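Local coordinates for CRISPR-associated protein CasA/Cse1 (Thermus thermophilus, PDB 4AN8), which is part of the Cascade ribonucleoprotein complex, which in CRISPR adaptive immunity probably uses crRNA to recognise invading nucleic acid, at residues 164-170 against 182-188; 295-299 against 345-350; 149-154 against 256-262; 125-129 against 160-164. One frame throughout, in Å; residues are numbered along the deposited sequence.

Interaction 1: 164-170 against 182-188; sequences HQAFAPG and KDAPVAR. With ACT (acetate ion), chain C.
The last turn of helix 154-167 runs through His164 to Phe167, and Ala168 N bonds back to His164 O at 3.0 Å. Gln165 O packs 3.3 Å from Ala184 CB. Ala166 O accepts from Val186 N at 3.0 Å, inside the type I turn Ala184-Ala187. The Phe167 ring (chi1 m, chi2 -79°) lies under Val186 CG2, a CH-pi contact with 4.2 Å from CG2 to the ring centroid. At Ala168 the backbone leaves helical angles (-56/121) and stays extended through Pro169 and Gly170. Ala168 O takes a short bond from Ala184 N, 2.7 Å, and Gly170 N gives one of 2.6 Å to Asp183 OD1. Arg188 NE to Asp183 OD2 and Arg188 NH2 to Asp183 OD1, both 2.6 Å, form a salt bridge within 182-188. At this helix C-terminus the loop binds Ala166 O in the last turn and Ala168 O just beyond it. Helix 50-67 and strand 191-195 flank Phe167, strand 250-256 touches Ala168, and Gln348 on strand 342-351 binds Phe167 O and Ala187 O.

Interaction 2: 295-299 against 345-350; sequences LRLSE and VLGQVS
Leu297 is the centre of this contact, its CA-to-CB bond aimed at strand 342-351 from an extended loop whose 296-299 course runs 66° from that of 345-350. With chi1 m and chi2 t, Leu297 CD1 settles 3.5 Å from Gly347 C, over backbone that carries no side chain. A CB on Gly347 would lie 3.1 Å from Leu297 CD1, a tight approach. Leu297 CD2 reaches Val345 CG1 at 4.0 Å. Val349, the second main contributor (chi1 t), is the nearest residue in register, 5.3 Å from Leu297 CA to Val349 CA. Val349 CG2 meets Leu297 CB at 4.1 Å, while Val349 CG1 lies 3.4 Å from Glu299 N. Around this apolar seam waters bridge the two backbones: water 1 accepts from Leu297 N (3.0 Å) and lies 2.7 Å from Gln348 O, and water 2 accepts from Ser350 N (2.6 Å) and lies 2.9 Å from Leu297 O. The extended Arg296 side chain brings NH2 3.7 Å from Ser350 OG, a hydroxyl bonded to Arg188. The strand is central in a three-stranded antiparallel sheet, paired with 191-195 and 354-364. No direct hydrogen bond joins the segments; between them, apolar packing and bridging waters make the contact.

Interaction 3: 149-154 against 256-262; sequences LPKATY and DEGDGVR
A single antiparallel bridge fixes the register: Ala152 and Val261 form a hydrogen-bonded pair, CA to CA 5.0 Å, with Ala152 N to Val261 O and Val261 N to Ala152 O both 2.8 Å. Just before it, Gly260 is extended (179/-175), its CA 3.2 Å from Ala152 O; a CB there would clash with that oxygen and with Lys151 CD. Lys151, with chi1 and chi2 t, crosses this glycine so that NZ makes a 2.8 Å salt bridge to Asp259 OD1, while its CE lies over one face of the Arg262 guanidinium, 3.6 Å from NH2. Arg262 NH1 is paired with Glu257 OE1 at 2.7 Å. Tyr154 (chi1 m) sends OH to Asp256 OD1, 2.7 Å, and that oxygen also accepts from Gly258 N at 2.7 Å, an Asx turn; Lys10 NZ hydrogen-bonds Tyr154 OH and forms a salt bridge with Asp256 OD2. Water 3 accepts from Tyr154 N (3.0 Å) and donates to Asp259 O (3.3 Å). Thr153 is the N-cap of helix 154-167. Glu257 N bonds Gly260 O at 2.7 Å. This is the connection of a beta hairpin, strands 250-256 and 261-273, bridged to the loop that leads into helix 154-167.

Interaction 4: 125-129 against 160-164; sequences WSKLL and ALLVH. With ACT (acetate ion), chain C; ACT (acetate ion), chain D.
Leu128 is the main bump, pushed from a 3-10 turn (125-128, Leu128 N to Trp125 O 2.9 Å) into the hollow between Ala160 and His164, one turn apart on helix 154-167. Leu128 CB rests 3.9 Å from Ala160 CB; with chi1 m and chi2 t, Leu128 CD1 approaches Leu161 N at 3.9 Å and Leu128 CD2 meets His164 CD2 at 3.7 Å. The closest CA atoms are Leu128 and His164, 5.2 Å. The small Ala160 admits two further side chains: Trp125 (chi1 p) brings the edge of its indole, CZ3 4.0 Å from Ala160 CB, and Leu129 CD2 lies 3.8 Å from that methyl. This is apolar packing of a 3-10 turn on a helix, and strands 250-256 and 261-273 supply Leu254 and Met264 against Leu128. His164, chi1 t, brings CB 3.4 Å from Leu128 O and bonds through NE2 to Tyr266. The chain C acetate, probably from the crystallisation liquor, bonds weakly to His164 ND1 (3.3 Å to OXT), its O 2.8 Å from Leu128 O.

Overall arrangement
From the N terminus, the 3-10 turn at 125-129 comes first of these segments and closes back on helix 154-167 in interaction 4. Interaction 3 opens in between, at 149-154, and closes at 256-262, so the two loops cross; Trp125 joins them, bonding to Pro150 O and Arg262 O. Interaction 1 begins where interaction 4 ends, at the shared His164, and closes a short loop at 182-188, well within the span of interaction 3. Interaction 2 follows in series, bringing 295-299 onto strand 342-351. Ala187 and Arg188 bond to Gln348 and Ser350, linking loop 182-188 to the three-stranded sheet, while interaction 3 ties the loop leading into helix 154-167 to the hairpin of strands 250-256 and 261-273.

Interaction 1: 164-170 against 182-188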
loop_
_atom_site.group_PDB
_atom_site.type_symbol
_atom_site.label_atom_id
_atom_site.label_comp_id
_atom_site.label_asym_id
_atom_site.label_seq_id
_atom_site.Cartn_x
_atom_site.Cartn_y
_atom_site.Cartn_z
ATOM N N HIS A 164 -8.716 5.379 8.766
ATOM C CA HIS A 164 -9.597 6.333 8.087
ATOM C C HIS A 164 -8.876 7.608 7.673
ATOM O O HIS A 164 -9.127 8.132 6.602
ATOM C CB HIS A 164 -10.806 6.674 8.972
ATOM C CG HIS A 164 -11.873 7.458 8.273
ATOM N ND1 HIS A 164 -12.610 6.947 7.224
ATOM C CD2 HIS A 164 -12.347 8.709 8.487
ATOM C CE1 HIS A 164 -13.478 7.851 6.814
ATOM N NE2 HIS A 164 -13.336 8.933 7.563
ATOM N N GLN A 165 -7.975 8.097 8.519
ATOM C CA GLN A 165 -7.221 9.328 8.238
ATOM C C GLN A 165 -6.246 9.183 7.067
ATOM O O GLN A 165 -5.871 10.188 6.438
ATOM C CB GLN A 165 -6.455 9.803 9.492
ATOM C CG GLN A 165 -7.341 10.178 10.685
ATOM C CD GLN A 165 -8.194 11.420 10.411
ATOM O OE1 GLN A 165 -8.557 11.686 9.275
ATOM N NE2 GLN A 165 -8.474 12.193 11.442
ATOM N N ALA A 166 -5.799 7.951 6.786
ATOM C CA ALA A 166 -4.850 7.770 5.691
ATOM C C ALA A 166 -5.570 7.405 4.393
ATOM O O ALA A 166 -5.147 7.813 3.308
ATOM C CB ALA A 166 -3.795 6.719 6.049
ATOM N N PHE A 167 -6.677 6.667 4.506
ATOM C CA PHE A 167 -7.294 6.037 3.333
ATOM C C PHE A 167 -8.716 6.510 2.924
ATOM O O PHE A 167 -9.243 6.051 1.901
ATOM C CB PHE A 167 -7.318 4.517 3.524
ATOM C CG PHE A 167 -5.967 3.877 3.470
ATOM C CD1 PHE A 167 -5.354 3.627 2.255
ATOM C CD2 PHE A 167 -5.309 3.509 4.650
ATOM C CE1 PHE A 167 -4.093 3.036 2.209
ATOM C CE2 PHE A 167 -4.066 2.919 4.617
ATOM C CZ PHE A 167 -3.460 2.674 3.384
ATOM N N ALA A 168 -9.344 7.388 3.707
ATOM C CA ALA A 168 -10.690 7.845 3.326
ATOM C C ALA A 168 -10.672 8.431 1.918
ATOM O O ALA A 168 -9.936 9.383 1.633
ATOM C CB ALA A 168 -11.247 8.883 4.320
ATOM N N PRO A 169 -11.470 7.844 1.024
ATOM C CA PRO A 169 -11.710 8.411 -0.305
ATOM C C PRO A 169 -12.570 9.673 -0.196
ATOM O O PRO A 169 -13.416 9.761 0.705
ATOM C CB PRO A 169 -12.480 7.287 -1.026
ATOM C CG PRO A 169 -13.125 6.515 0.087
ATOM C CD PRO A 169 -12.146 6.548 1.214
ATOM N N GLY A 170 -12.336 10.639 -1.085
ATOM C CA GLY A 170 -13.180 11.822 -1.155
ATOM C C GLY A 170 -14.626 11.465 -1.473
ATOM O O GLY A 170 -14.913 10.371 -1.955
ATOM N N LYS A 182 -12.235 15.789 0.359
ATOM C CA LYS A 182 -11.194 15.309 -0.543
ATOM C C LYS A 182 -10.661 13.954 -0.068
ATOM O O LYS A 182 -10.908 13.546 1.066
ATOM C CB LYS A 182 -10.029 16.305 -0.595
ATOM C CG LYS A 182 -10.427 17.713 -0.990
ATOM C CD LYS A 182 -10.780 17.810 -2.465
ATOM C CE LYS A 182 -11.277 19.215 -2.835
ATOM N NZ LYS A 182 -12.626 19.526 -2.246
ATOM N N ASP A 183 -9.923 13.287 -0.952
ATOM C CA ASP A 183 -9.180 12.074 -0.631
ATOM C C ASP A 183 -8.199 12.335 0.511
ATOM O O ASP A 183 -7.506 13.364 0.537
ATOM C CB ASP A 183 -8.349 11.616 -1.835
ATOM C CG ASP A 183 -9.171 10.977 -2.930
ATOM O OD1 ASP A 183 -10.378 10.723 -2.748
ATOM O OD2 ASP A 183 -8.589 10.703 -3.995
ATOM N N ALA A 184 -8.145 11.400 1.442
ATOM C CA ALA A 184 -7.067 11.359 2.407
ATOM C C ALA A 184 -5.823 11.068 1.590
ATOM O O ALA A 184 -5.938 10.707 0.407
ATOM C CB ALA A 184 -7.331 10.275 3.438
ATOM N N PRO A 185 -4.629 11.238 2.184
ATOM C CA PRO A 185 -3.405 11.276 1.362
ATOM C C PRO A 185 -3.051 9.999 0.610
ATOM O O PRO A 185 -2.470 10.083 -0.476
ATOM C CB PRO A 185 -2.292 11.582 2.379
ATOM C CG PRO A 185 -2.971 12.188 3.531
ATOM C CD PRO A 185 -4.373 11.618 3.586
ATOM N N VAL A 186 -3.336 8.828 1.168
ATOM C CA VAL A 186 -2.998 7.607 0.456
ATOM C C VAL A 186 -4.213 6.768 0.105
ATOM O O VAL A 186 -4.118 5.564 -0.020
ATOM C CB VAL A 186 -1.907 6.760 1.192
ATOM C CG1 VAL A 186 -0.527 7.426 1.021
ATOM C CG2 VAL A 186 -2.265 6.564 2.668
ATOM N N ALA A 187 -5.352 7.414 -0.084
ATOM C CA ALA A 187 -6.559 6.726 -0.540
ATOM C C ALA A 187 -6.357 5.912 -1.827
ATOM O O ALA A 187 -6.910 4.809 -1.954
ATOM C CB ALA A 187 -7.694 7.720 -0.728
ATOM N N ARG A 188 -5.571 6.453 -2.761
ATOM C CA ARG A 188 -5.444 5.890 -4.113
ATOM C C ARG A 188 -4.192 5.042 -4.379
ATOM O O ARG A 188 -4.267 4.048 -5.092
ATOM C CB ARG A 188 -5.497 6.999 -5.186
ATOM C CG ARG A 188 -6.618 8.011 -5.031
ATOM C CD ARG A 188 -7.968 7.309 -5.052
ATOM N NE ARG A 188 -9.054 8.201 -4.648
ATOM C CZ ARG A 188 -10.347 7.894 -4.721
ATOM N NH1 ARG A 188 -10.757 6.711 -5.181
ATOM N NH2 ARG A 188 -11.236 8.774 -4.325
HETATM C C ACT C . -12.017 3.959 4.911
HETATM O O ACT C . -11.431 3.903 6.037
HETATM O OXT ACT C . -13.087 4.658 4.866
HETATM C CH3 ACT C . -11.464 3.241 3.691
#

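Interaction 2: 295-299 against 345-350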
loop_
_atom_site.group_PDB
_atom_site.type_symbol
_atom_site.label_atom_id
_atom_site.label_comp_id
_atom_site.label_asym_id
_atom_site.label_seq_id
_atom_site.Cartn_x
_atom_site.Cartn_y
_atom_site.Cartn_z
ATOM N N LEU A 295 1.342 4.764 -9.005
ATOM C CA LEU A 295 1.030 3.348 -9.147
ATOM C C LEU A 295 -0.115 3.024 -8.210
ATOM O O LEU A 295 -0.198 3.529 -7.088
ATOM C CB LEU A 295 2.230 2.440 -8.883
ATOM C CG LEU A 295 2.963 2.034 -10.161
ATOM C CD1 LEU A 295 3.578 3.295 -10.810
ATOM C CD2 LEU A 295 4.014 0.990 -9.876
ATOM N N ARG A 296 -1.008 2.177 -8.693
ATOM C CA ARG A 296 -2.308 2.033 -8.090
ATOM C C ARG A 296 -2.684 0.562 -8.226
ATOM O O ARG A 296 -2.411 -0.050 -9.244
ATOM C CB ARG A 296 -3.256 2.916 -8.897
ATOM C CG ARG A 296 -4.522 3.308 -8.237
ATOM C CD ARG A 296 -5.041 4.559 -8.901
ATOM N NE ARG A 296 -6.427 4.830 -8.541
ATOM C CZ ARG A 296 -6.983 6.039 -8.593
ATOM N NH1 ARG A 296 -6.259 7.098 -8.975
ATOM N NH2 ARG A 296 -8.255 6.191 -8.248
ATOM N N LEU A 297 -3.269 -0.026 -7.201
ATOM C CA LEU A 297 -3.719 -1.400 -7.334
ATOM C C LEU A 297 -4.971 -1.425 -8.208
ATOM O O LEU A 297 -5.826 -0.543 -8.126
ATOM C CB LEU A 297 -3.981 -2.023 -5.966
ATOM C CG LEU A 297 -2.769 -2.211 -5.053
ATOM C CD1 LEU A 297 -3.217 -2.447 -3.609
ATOM C CD2 LEU A 297 -1.840 -3.335 -5.530
ATOM N N SER A 298 -5.077 -2.427 -9.066
ATOM C CA SER A 298 -6.199 -2.480 -9.993
ATOM C C SER A 298 -7.013 -3.756 -9.821
ATOM O O SER A 298 -6.473 -4.821 -9.499
ATOM C CB SER A 298 -5.732 -2.347 -11.435
ATOM O OG SER A 298 -6.816 -2.606 -12.306
ATOM N N GLU A 299 -8.315 -3.628 -10.055
ATOM C CA GLU A 299 -9.266 -4.712 -9.850
ATOM C C GLU A 299 -8.860 -6.018 -10.519
ATOM O O GLU A 299 -8.900 -7.079 -9.895
ATOM C CB GLU A 299 -10.662 -4.299 -10.319
ATOM C CG GLU A 299 -11.659 -5.435 -10.292
ATOM C CD GLU A 299 -13.015 -5.013 -9.768
ATOM O OE1 GLU A 299 -13.694 -4.202 -10.437
ATOM O OE2 GLU A 299 -13.403 -5.500 -8.685
ATOM N N VAL A 345 3.295 -4.918 -0.852
ATOM C CA VAL A 345 2.518 -3.830 -1.424
ATOM C C VAL A 345 1.160 -3.807 -0.736
ATOM O O VAL A 345 0.482 -4.831 -0.658
ATOM C CB VAL A 345 2.340 -3.959 -2.936
ATOM C CG1 VAL A 345 1.539 -2.754 -3.465
ATOM C CG2 VAL A 345 3.719 -4.049 -3.632
ATOM N N LEU A 346 0.795 -2.646 -0.205
ATOM C CA LEU A 346 -0.456 -2.458 0.533
ATOM C C LEU A 346 -1.258 -1.298 -0.054
ATOM O O LEU A 346 -0.693 -0.266 -0.404
ATOM C CB LEU A 346 -0.159 -2.152 2.007
ATOM C CG LEU A 346 0.849 -3.046 2.713
ATOM C CD1 LEU A 346 1.206 -2.493 4.103
ATOM C CD2 LEU A 346 0.342 -4.482 2.788
ATOM N N GLY A 347 -2.570 -1.454 -0.149
ATOM C CA GLY A 347 -3.419 -0.388 -0.657
ATOM C C GLY A 347 -4.862 -0.812 -0.943
ATOM O O GLY A 347 -5.240 -1.951 -0.689
ATOM N N GLN A 348 -5.660 0.118 -1.468
ATOM C CA GLN A 348 -7.058 -0.140 -1.782
ATOM C C GLN A 348 -7.204 -0.169 -3.277
ATOM O O GLN A 348 -6.525 0.574 -3.969
ATOM C CB GLN A 348 -7.971 1.009 -1.309
ATOM C CG GLN A 348 -7.652 1.568 -0.017
ATOM C CD GLN A 348 -8.710 2.523 0.487
ATOM O OE1 GLN A 348 -9.528 2.153 1.319
ATOM N NE2 GLN A 348 -8.657 3.776 0.034
ATOM N N VAL A 349 -8.121 -0.990 -3.767
ATOM C CA VAL A 349 -8.567 -0.841 -5.142
ATOM C C VAL A 349 -9.780 0.065 -5.073
ATOM O O VAL A 349 -10.747 -0.232 -4.360
ATOM C CB VAL A 349 -8.995 -2.174 -5.765
ATOM C CG1 VAL A 349 -9.295 -1.972 -7.262
ATOM C CG2 VAL A 349 -7.913 -3.209 -5.553
ATOM N N SER A 350 -9.739 1.185 -5.768
ATOM C CA SER A 350 -10.821 2.125 -5.567
ATOM C C SER A 350 -11.414 2.624 -6.862
ATOM O O SER A 350 -10.867 2.416 -7.939
ATOM C CB SER A 350 -10.388 3.309 -4.696
ATOM O OG SER A 350 -9.561 4.193 -5.420
HETATM O O HOH W 1 -3.964 1.293 -4.570
HETATM O O HOH W 2 -7.895 1.389 -7.521
#

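Interaction 3: 149-154 against 256-262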
loop_
_atom_site.group_PDB
_atom_site.type_symbol
_atom_site.label_atom_id
_atom_site.label_comp_id
_atom_site.label_asym_id
_atom_site.label_seq_id
_atom_site.Cartn_x
_atom_site.Cartn_y
_atom_site.Cartn_z
ATOM N N LEU A 149 -24.827 -2.779 15.753
ATOM C CA LEU A 149 -23.530 -2.111 15.842
ATOM C C LEU A 149 -22.809 -2.486 17.114
ATOM O O LEU A 149 -23.254 -2.157 18.208
ATOM C CB LEU A 149 -23.691 -0.586 15.784
ATOM C CG LEU A 149 -22.420 0.224 16.076
ATOM C CD1 LEU A 149 -21.634 0.410 14.815
ATOM C CD2 LEU A 149 -22.780 1.563 16.684
ATOM N N PRO A 150 -21.671 -3.160 16.967
ATOM C CA PRO A 150 -20.874 -3.611 18.114
ATOM C C PRO A 150 -20.048 -2.478 18.730
ATOM O O PRO A 150 -19.737 -1.493 18.072
ATOM C CB PRO A 150 -19.949 -4.651 17.490
ATOM C CG PRO A 150 -19.714 -4.127 16.099
ATOM C CD PRO A 150 -21.028 -3.483 15.678
ATOM N N LYS A 151 -19.722 -2.626 20.000
ATOM C CA LYS A 151 -18.817 -1.726 20.667
ATOM C C LYS A 151 -17.368 -2.114 20.332
ATOM O O LYS A 151 -16.943 -3.243 20.568
ATOM C CB LYS A 151 -19.044 -1.793 22.172
ATOM C CG LYS A 151 -18.346 -0.700 22.933
ATOM C CD LYS A 151 -18.029 -1.101 24.380
ATOM C CE LYS A 151 -19.241 -1.653 25.105
ATOM N NZ LYS A 151 -18.884 -2.383 26.360
ATOM N N ALA A 152 -16.612 -1.175 19.778
ATOM C CA ALA A 152 -15.178 -1.373 19.595
ATOM C C ALA A 152 -14.462 -1.252 20.927
ATOM O O ALA A 152 -14.870 -0.470 21.787
ATOM C CB ALA A 152 -14.635 -0.344 18.637
ATOM N N THR A 153 -13.389 -2.016 21.098
ATOM C CA THR A 153 -12.450 -1.735 22.178
ATOM C C THR A 153 -11.675 -0.482 21.813
ATOM O O THR A 153 -11.660 -0.082 20.659
ATOM C CB THR A 153 -11.414 -2.867 22.402
ATOM O OG1 THR A 153 -10.652 -3.049 21.198
ATOM C CG2 THR A 153 -12.088 -4.178 22.788
ATOM N N TYR A 154 -11.021 0.131 22.789
ATOM C CA TYR A 154 -10.186 1.288 22.512
ATOM C C TYR A 154 -9.166 0.974 21.420
ATOM O O TYR A 154 -8.956 1.793 20.523
ATOM C CB TYR A 154 -9.486 1.768 23.777
ATOM C CG TYR A 154 -10.444 2.249 24.841
ATOM C CD1 TYR A 154 -11.618 2.907 24.498
ATOM C CD2 TYR A 154 -10.185 2.028 26.190
ATOM C CE1 TYR A 154 -12.502 3.345 25.464
ATOM C CE2 TYR A 154 -11.062 2.460 27.161
ATOM C CZ TYR A 154 -12.222 3.122 26.792
ATOM O OH TYR A 154 -13.094 3.564 27.761
ATOM N N ASP A 256 -16.469 8.010 24.229
ATOM C CA ASP A 256 -16.173 6.938 25.163
ATOM C C ASP A 256 -17.455 6.438 25.841
ATOM O O ASP A 256 -18.110 7.185 26.581
ATOM C CB ASP A 256 -15.157 7.455 26.193
ATOM C CG ASP A 256 -14.752 6.403 27.226
ATOM O OD1 ASP A 256 -15.155 5.219 27.102
ATOM O OD2 ASP A 256 -14.000 6.782 28.164
ATOM N N GLU A 257 -17.809 5.181 25.576
ATOM C CA GLU A 257 -18.955 4.524 26.220
ATOM C C GLU A 257 -18.670 4.135 27.666
ATOM O O GLU A 257 -19.564 3.719 28.379
ATOM C CB GLU A 257 -19.336 3.250 25.472
ATOM C CG GLU A 257 -19.758 3.455 24.046
ATOM C CD GLU A 257 -21.072 4.202 23.929
ATOM O OE1 GLU A 257 -22.121 3.550 24.097
ATOM O OE2 GLU A 257 -21.058 5.430 23.658
ATOM N N GLY A 258 -17.421 4.256 28.095
ATOM C CA GLY A 258 -17.040 3.847 29.436
ATOM C C GLY A 258 -15.914 2.831 29.391
ATOM O O GLY A 258 -14.928 2.942 30.136
ATOM N N ASP A 259 -16.049 1.846 28.504
ATOM C CA ASP A 259 -14.982 0.872 28.282
ATOM C C ASP A 259 -14.859 0.489 26.802
ATOM O O ASP A 259 -14.354 -0.576 26.476
ATOM C CB ASP A 259 -15.232 -0.379 29.105
ATOM C CG ASP A 259 -16.492 -1.075 28.699
ATOM O OD1 ASP A 259 -17.050 -0.707 27.649
ATOM O OD2 ASP A 259 -16.930 -1.988 29.421
ATOM N N GLY A 260 -15.342 1.356 25.919
ATOM C CA GLY A 260 -15.331 1.102 24.493
ATOM C C GLY A 260 -15.960 2.242 23.701
ATOM O O GLY A 260 -16.344 3.285 24.253
ATOM N N VAL A 261 -16.076 2.034 22.394
ATOM C CA VAL A 261 -16.583 3.072 21.507
ATOM C C VAL A 261 -17.640 2.505 20.574
ATOM O O VAL A 261 -17.447 1.445 19.979
ATOM C CB VAL A 261 -15.441 3.682 20.643
ATOM C CG1 VAL A 261 -16.019 4.568 19.550
ATOM C CG2 VAL A 261 -14.456 4.442 21.518
ATOM N N ARG A 262 -18.752 3.224 20.444
ATOM C CA ARG A 262 -19.779 2.894 19.460
ATOM C C ARG A 262 -19.967 3.999 18.423
ATOM O O ARG A 262 -20.260 3.716 17.272
ATOM C CB ARG A 262 -21.129 2.634 20.139
ATOM C CG ARG A 262 -21.209 1.382 21.008
ATOM C CD ARG A 262 -22.623 1.229 21.620
ATOM N NE ARG A 262 -22.771 -0.031 22.330
ATOM C CZ ARG A 262 -22.545 -0.193 23.629
ATOM N NH1 ARG A 262 -22.181 0.837 24.388
ATOM N NH2 ARG A 262 -22.692 -1.392 24.173
HETATM O O HOH W 3 -11.307 -1.265 25.417
#

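Interaction 4: 125-129 against 160-164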
loop_
_atom_site.group_PDB
_atom_site.type_symbol
_atom_site.label_atom_id
_atom_site.label_comp_id
_atom_site.label_asym_id
_atom_site.label_seq_id
_atom_site.Cartn_x
_atom_site.Cartn_y
_atom_site.Cartn_z
ATOM N N TRP A 125 -19.054 4.252 14.609
ATOM C CA TRP A 125 -17.632 4.120 14.319
ATOM C C TRP A 125 -17.408 3.293 13.070
ATOM O O TRP A 125 -16.340 3.359 12.465
ATOM C CB TRP A 125 -16.860 3.534 15.505
ATOM C CG TRP A 125 -17.041 2.063 15.728
ATOM C CD1 TRP A 125 -18.092 1.450 16.344
ATOM C CD2 TRP A 125 -16.121 1.023 15.375
ATOM N NE1 TRP A 125 -17.895 0.098 16.387
ATOM C CE2 TRP A 125 -16.691 -0.198 15.799
ATOM C CE3 TRP A 125 -14.870 1.003 14.740
ATOM C CZ2 TRP A 125 -16.055 -1.439 15.604
ATOM C CZ3 TRP A 125 -14.227 -0.233 14.552
ATOM C CH2 TRP A 125 -14.827 -1.433 14.979
ATOM N N SER A 126 -18.419 2.534 12.659
ATOM C CA SER A 126 -18.300 1.717 11.452
ATOM C C SER A 126 -17.939 2.538 10.205
ATOM O O SER A 126 -17.350 2.009 9.269
ATOM C CB SER A 126 -19.590 0.941 11.210
ATOM O OG SER A 126 -20.678 1.832 11.080
ATOM N N LYS A 127 -18.295 3.825 10.199
ATOM C CA LYS A 127 -17.944 4.742 9.112
ATOM C C LYS A 127 -16.405 4.932 8.939
ATOM O O LYS A 127 -15.925 5.361 7.884
ATOM C CB LYS A 127 -18.617 6.092 9.347
ATOM C CG LYS A 127 -18.086 7.223 8.476
ATOM C CD LYS A 127 -18.874 7.366 7.167
ATOM C CE LYS A 127 -18.336 8.504 6.300
ATOM N NZ LYS A 127 -19.356 8.984 5.330
ATOM N N LEU A 128 -15.638 4.628 9.986
ATOM C CA LEU A 128 -14.184 4.701 9.913
ATOM C C LEU A 128 -13.602 3.583 9.072
ATOM O O LEU A 128 -12.455 3.670 8.621
ATOM C CB LEU A 128 -13.596 4.604 11.308
ATOM C CG LEU A 128 -13.911 5.774 12.247
ATOM C CD1 LEU A 128 -13.332 5.480 13.624
ATOM C CD2 LEU A 128 -13.397 7.106 11.681
ATOM N N LEU A 129 -14.391 2.530 8.862
ATOM C CA LEU A 129 -13.903 1.324 8.209
ATOM C C LEU A 129 -14.262 1.279 6.730
ATOM O O LEU A 129 -15.293 1.798 6.311
ATOM C CB LEU A 129 -14.467 0.073 8.886
ATOM C CG LEU A 129 -14.169 -0.154 10.356
ATOM C CD1 LEU A 129 -14.982 -1.323 10.846
ATOM C CD2 LEU A 129 -12.687 -0.386 10.570
ATOM N N ALA A 160 -8.980 1.925 13.706
ATOM C CA ALA A 160 -9.921 2.363 12.697
ATOM C C ALA A 160 -9.723 3.869 12.425
ATOM O O ALA A 160 -9.776 4.317 11.287
ATOM C CB ALA A 160 -11.326 2.089 13.167
ATOM N N LEU A 161 -9.475 4.642 13.479
ATOM C CA LEU A 161 -9.182 6.064 13.312
ATOM C C LEU A 161 -8.012 6.255 12.353
ATOM O O LEU A 161 -8.093 7.012 11.399
ATOM C CB LEU A 161 -8.867 6.704 14.659
ATOM C CG LEU A 161 -8.390 8.163 14.639
ATOM C CD1 LEU A 161 -9.397 9.083 13.927
ATOM C CD2 LEU A 161 -8.084 8.654 16.074
ATOM N N LEU A 162 -6.921 5.552 12.618
ATOM C CA LEU A 162 -5.697 5.711 11.863
ATOM C C LEU A 162 -5.926 5.311 10.424
ATOM O O LEU A 162 -5.478 5.975 9.516
ATOM C CB LEU A 162 -4.608 4.816 12.426
ATOM C CG LEU A 162 -3.597 5.425 13.369
ATOM C CD1 LEU A 162 -2.473 4.372 13.538
ATOM C CD2 LEU A 162 -3.036 6.728 12.794
ATOM N N VAL A 163 -6.633 4.208 10.217
ATOM C CA VAL A 163 -6.879 3.787 8.860
ATOM C C VAL A 163 -7.661 4.881 8.130
ATOM O O VAL A 163 -7.312 5.264 7.016
ATOM C CB VAL A 163 -7.635 2.440 8.808
ATOM C CG1 VAL A 163 -8.240 2.222 7.400
ATOM C CG2 VAL A 163 -6.689 1.285 9.241
ATOM N N HIS A 164 -8.716 5.379 8.766
ATOM C CA HIS A 164 -9.597 6.333 8.087
ATOM C C HIS A 164 -8.876 7.608 7.673
ATOM O O HIS A 164 -9.127 8.132 6.602
ATOM C CB HIS A 164 -10.806 6.674 8.972
ATOM C CG HIS A 164 -11.873 7.458 8.273
ATOM N ND1 HIS A 164 -12.610 6.947 7.224
ATOM C CD2 HIS A 164 -12.347 8.709 8.487
ATOM C CE1 HIS A 164 -13.478 7.851 6.814
ATOM N NE2 HIS A 164 -13.336 8.933 7.563
HETATM C C ACT C . -12.017 3.959 4.911
HETATM O O ACT C . -11.431 3.903 6.037
HETATM O OXT ACT C . -13.087 4.658 4.866
HETATM C CH3 ACT C . -11.464 3.241 3.691
HETATM C C ACT D . -16.041 10.825 3.417
HETATM O O ACT D . -14.874 10.394 3.658
HETATM O OXT ACT D . -16.756 11.104 4.424
HETATM C CH3 ACT D . -16.550 10.987 2.003
#